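Local coordinates for protein DJ-1 homolog D (Arabidopsis thaliana, PDB 4OGG) that belongs to the DJ-1/PfpI family and carries two such domains, each an alpha/beta fold built round a mainly parallel sheet, at residues F265-L276 / N290-K298. Residues are numbered along the deposited sequence; the frame is centred on the assembly and turned at random.
Sequences FDDLVSSSYDAL and NEHVLNIVK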
# COMPACT_ATOMS: atom_id res chain seq x y z
N PHE C 265 5.57 -30.91 -5.60
CA PHE C 265 4.44 -31.60 -5.01
C PHE C 265 4.21 -32.95 -5.71
O PHE C 265 3.87 -33.94 -5.07
CB PHE C 265 3.19 -30.72 -5.11
CG PHE C 265 2.01 -31.25 -4.34
CD1 PHE C 265 1.13 -32.16 -4.93
CD2 PHE C 265 1.78 -30.85 -3.03
CE1 PHE C 265 0.04 -32.65 -4.22
CE2 PHE C 265 0.70 -31.34 -2.31
CZ PHE C 265 -0.18 -32.24 -2.91
N ASP C 266 4.40 -32.97 -7.03
CA ASP C 266 4.22 -34.20 -7.80
C ASP C 266 5.15 -35.29 -7.29
O ASP C 266 4.71 -36.31 -6.77
CB ASP C 266 4.50 -33.95 -9.28
CG ASP C 266 3.66 -32.83 -9.86
OD1 ASP C 266 2.42 -32.91 -9.76
OD2 ASP C 266 4.24 -31.87 -10.42
N ASP C 267 6.45 -35.06 -7.44
CA ASP C 267 7.47 -36.00 -6.99
C ASP C 267 7.62 -35.86 -5.48
O ASP C 267 8.56 -35.22 -5.00
CB ASP C 267 8.81 -35.70 -7.66
CG ASP C 267 8.66 -35.33 -9.12
OD1 ASP C 267 8.05 -36.12 -9.88
OD2 ASP C 267 9.15 -34.25 -9.51
N LEU C 268 6.69 -36.44 -4.73
CA LEU C 268 6.73 -36.35 -3.28
C LEU C 268 6.34 -37.66 -2.61
O LEU C 268 5.21 -38.13 -2.75
CB LEU C 268 5.79 -35.23 -2.82
CG LEU C 268 5.88 -34.79 -1.36
CD1 LEU C 268 7.26 -34.21 -1.08
CD2 LEU C 268 4.80 -33.75 -1.08
N VAL C 269 7.29 -38.25 -1.89
CA VAL C 269 7.05 -39.50 -1.18
C VAL C 269 6.84 -39.20 0.30
O VAL C 269 7.80 -38.99 1.03
CB VAL C 269 8.24 -40.47 -1.34
CG1 VAL C 269 7.92 -41.80 -0.68
CG2 VAL C 269 8.57 -40.66 -2.81
N SER C 270 5.58 -39.18 0.72
CA SER C 270 5.24 -38.88 2.11
C SER C 270 5.87 -39.85 3.10
O SER C 270 6.07 -39.51 4.27
CB SER C 270 3.72 -38.88 2.28
OG SER C 270 3.11 -37.92 1.44
N SER C 271 6.17 -41.06 2.65
CA SER C 271 6.77 -42.06 3.53
C SER C 271 8.23 -41.72 3.79
O SER C 271 8.89 -42.34 4.64
CB SER C 271 6.68 -43.45 2.89
OG SER C 271 7.44 -43.51 1.70
N SER C 272 8.74 -40.73 3.07
CA SER C 272 10.13 -40.30 3.21
C SER C 272 10.27 -39.24 4.29
O SER C 272 11.38 -38.83 4.63
CB SER C 272 10.64 -39.74 1.89
OG SER C 272 10.42 -40.65 0.83
N TYR C 273 9.14 -38.79 4.83
CA TYR C 273 9.14 -37.76 5.86
C TYR C 273 8.78 -38.29 7.24
O TYR C 273 8.06 -39.28 7.37
CB TYR C 273 8.17 -36.65 5.46
CG TYR C 273 8.61 -35.91 4.23
CD1 TYR C 273 9.60 -34.92 4.30
CD2 TYR C 273 8.10 -36.23 2.97
CE1 TYR C 273 10.07 -34.28 3.16
CE2 TYR C 273 8.57 -35.60 1.82
CZ TYR C 273 9.55 -34.63 1.92
OH TYR C 273 10.02 -34.01 0.79
N ASP C 274 9.31 -37.64 8.27
CA ASP C 274 9.06 -38.04 9.64
C ASP C 274 7.97 -37.20 10.29
O ASP C 274 7.41 -37.58 11.32
CB ASP C 274 10.35 -37.93 10.45
CG ASP C 274 11.48 -38.74 9.85
OD1 ASP C 274 11.35 -39.98 9.80
OD2 ASP C 274 12.48 -38.13 9.43
N ALA C 275 7.67 -36.05 9.69
CA ALA C 275 6.64 -35.16 10.23
C ALA C 275 6.06 -34.21 9.19
O ALA C 275 6.67 -33.93 8.16
CB ALA C 275 7.20 -34.37 11.41
N LEU C 276 4.87 -33.70 9.49
CA LEU C 276 4.17 -32.78 8.61
C LEU C 276 3.84 -31.50 9.36
O LEU C 276 3.41 -31.54 10.51
CB LEU C 276 2.88 -33.41 8.10
CG LEU C 276 2.04 -32.64 7.07
CD1 LEU C 276 2.79 -32.57 5.75
CD2 LEU C 276 0.70 -33.35 6.89
N ASN C 290 -7.92 -29.58 -2.23
CA ASN C 290 -7.05 -30.45 -3.03
C ASN C 290 -7.00 -31.87 -2.47
O ASN C 290 -6.44 -32.11 -1.41
CB ASN C 290 -5.64 -29.85 -3.07
CG ASN C 290 -4.72 -30.60 -4.01
OD1 ASN C 290 -4.49 -31.80 -3.84
ND2 ASN C 290 -4.18 -29.90 -5.00
N GLU C 291 -7.59 -32.81 -3.20
CA GLU C 291 -7.62 -34.21 -2.78
C GLU C 291 -6.24 -34.80 -2.52
O GLU C 291 -6.06 -35.61 -1.61
CB GLU C 291 -8.34 -35.07 -3.83
CG GLU C 291 -9.83 -34.77 -3.96
CD GLU C 291 -10.57 -34.93 -2.65
OE1 GLU C 291 -10.46 -36.02 -2.04
OE2 GLU C 291 -11.27 -33.98 -2.23
N HIS C 292 -5.25 -34.39 -3.31
CA HIS C 292 -3.90 -34.89 -3.14
C HIS C 292 -3.34 -34.44 -1.79
O HIS C 292 -2.60 -35.18 -1.14
CB HIS C 292 -3.00 -34.39 -4.28
CG HIS C 292 -3.43 -34.87 -5.63
ND1 HIS C 292 -2.80 -34.48 -6.79
CD2 HIS C 292 -4.43 -35.70 -6.00
CE1 HIS C 292 -3.39 -35.05 -7.82
NE2 HIS C 292 -4.39 -35.80 -7.37
N VAL C 293 -3.69 -33.23 -1.38
CA VAL C 293 -3.23 -32.70 -0.10
C VAL C 293 -3.88 -33.48 1.04
O VAL C 293 -3.22 -33.82 2.02
CB VAL C 293 -3.60 -31.21 0.05
CG1 VAL C 293 -3.32 -30.74 1.47
CG2 VAL C 293 -2.80 -30.38 -0.94
N LEU C 294 -5.17 -33.76 0.91
CA LEU C 294 -5.89 -34.49 1.93
C LEU C 294 -5.31 -35.90 2.10
O LEU C 294 -5.23 -36.42 3.21
CB LEU C 294 -7.38 -34.58 1.57
CG LEU C 294 -8.11 -33.24 1.40
CD1 LEU C 294 -9.56 -33.50 1.06
CD2 LEU C 294 -7.99 -32.43 2.67
N ASN C 295 -4.90 -36.50 0.98
CA ASN C 295 -4.32 -37.84 1.00
C ASN C 295 -3.04 -37.87 1.82
O ASN C 295 -2.80 -38.82 2.57
CB ASN C 295 -4.03 -38.30 -0.44
CG ASN C 295 -5.29 -38.67 -1.20
OD1 ASN C 295 -5.26 -38.83 -2.42
ND2 ASN C 295 -6.40 -38.81 -0.49
N ILE C 296 -2.22 -36.83 1.68
CA ILE C 296 -0.97 -36.74 2.42
C ILE C 296 -1.24 -36.65 3.92
O ILE C 296 -0.55 -37.27 4.72
CB ILE C 296 -0.16 -35.50 1.97
CG1 ILE C 296 0.25 -35.66 0.50
CG2 ILE C 296 1.07 -35.33 2.85
CD1 ILE C 296 0.87 -34.42 -0.10
N VAL C 297 -2.25 -35.86 4.28
CA VAL C 297 -2.61 -35.71 5.69
C VAL C 297 -3.10 -37.02 6.28
O VAL C 297 -2.73 -37.39 7.40
CB VAL C 297 -3.70 -34.64 5.86
CG1 VAL C 297 -4.16 -34.59 7.31
CG2 VAL C 297 -3.17 -33.28 5.43
N LYS C 298 -3.96 -37.72 5.54
CA LYS C 298 -4.50 -38.99 6.00
C LYS C 298 -3.38 -40.01 6.21
O LYS C 298 -3.41 -40.79 7.16
CB LYS C 298 -5.51 -39.54 4.98
CG LYS C 298 -6.73 -38.65 4.78
CD LYS C 298 -7.63 -39.19 3.69
CE LYS C 298 -8.83 -38.29 3.46
NZ LYS C 298 -9.71 -38.81 2.37
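In the second DJ-1/PfpI domain, helix 291-302 packs against the connection leading into the inner strand 275-278, bringing I296 against F265 and L268 on the loop, S270 on the short 3-10 turn 270-272, and L276 on the opening residues of the strand. The contact belongs to a beta-alpha-beta crossover, for the chain runs from 275-278 through this helix to the neighbouring parallel strand 307-309. I296 CG1 stands beside the backbone N (chi1 -64°), and the extended branch carries CD1 to 3.7 Å from F265 CZ and 4.1 Å from L268 CD2. S270 OG sits 3.6 Å from I296 CG2 and also touches CG1, while CG2 lies more loosely against L276 CD1. F265 reaches the helix because its ring swings away from its own backbone N (chi1 -171°), putting the CE1-CZ-CE2 end foremost. At the ring edge, near its plane, H292 CB sits 3.5 Å from F265 CE1, while V293 CG2 meets CZ obliquely; the F265 side chain also touches P230. Farther along the helix, the side chains of V297 and L276 cross at about a right angle, with V297 CG2 4.1 Å from L276 CD2; V297 also touches I316 and L317 of helix 314-320. No hydrogen bond spans the two segments. The helix start is secured internally by its N-cap, N290, whose OD1 accepts from V293 N at 3.0 Å, the donor lying 36° above the carbonyl plane, and weakly from H292 N.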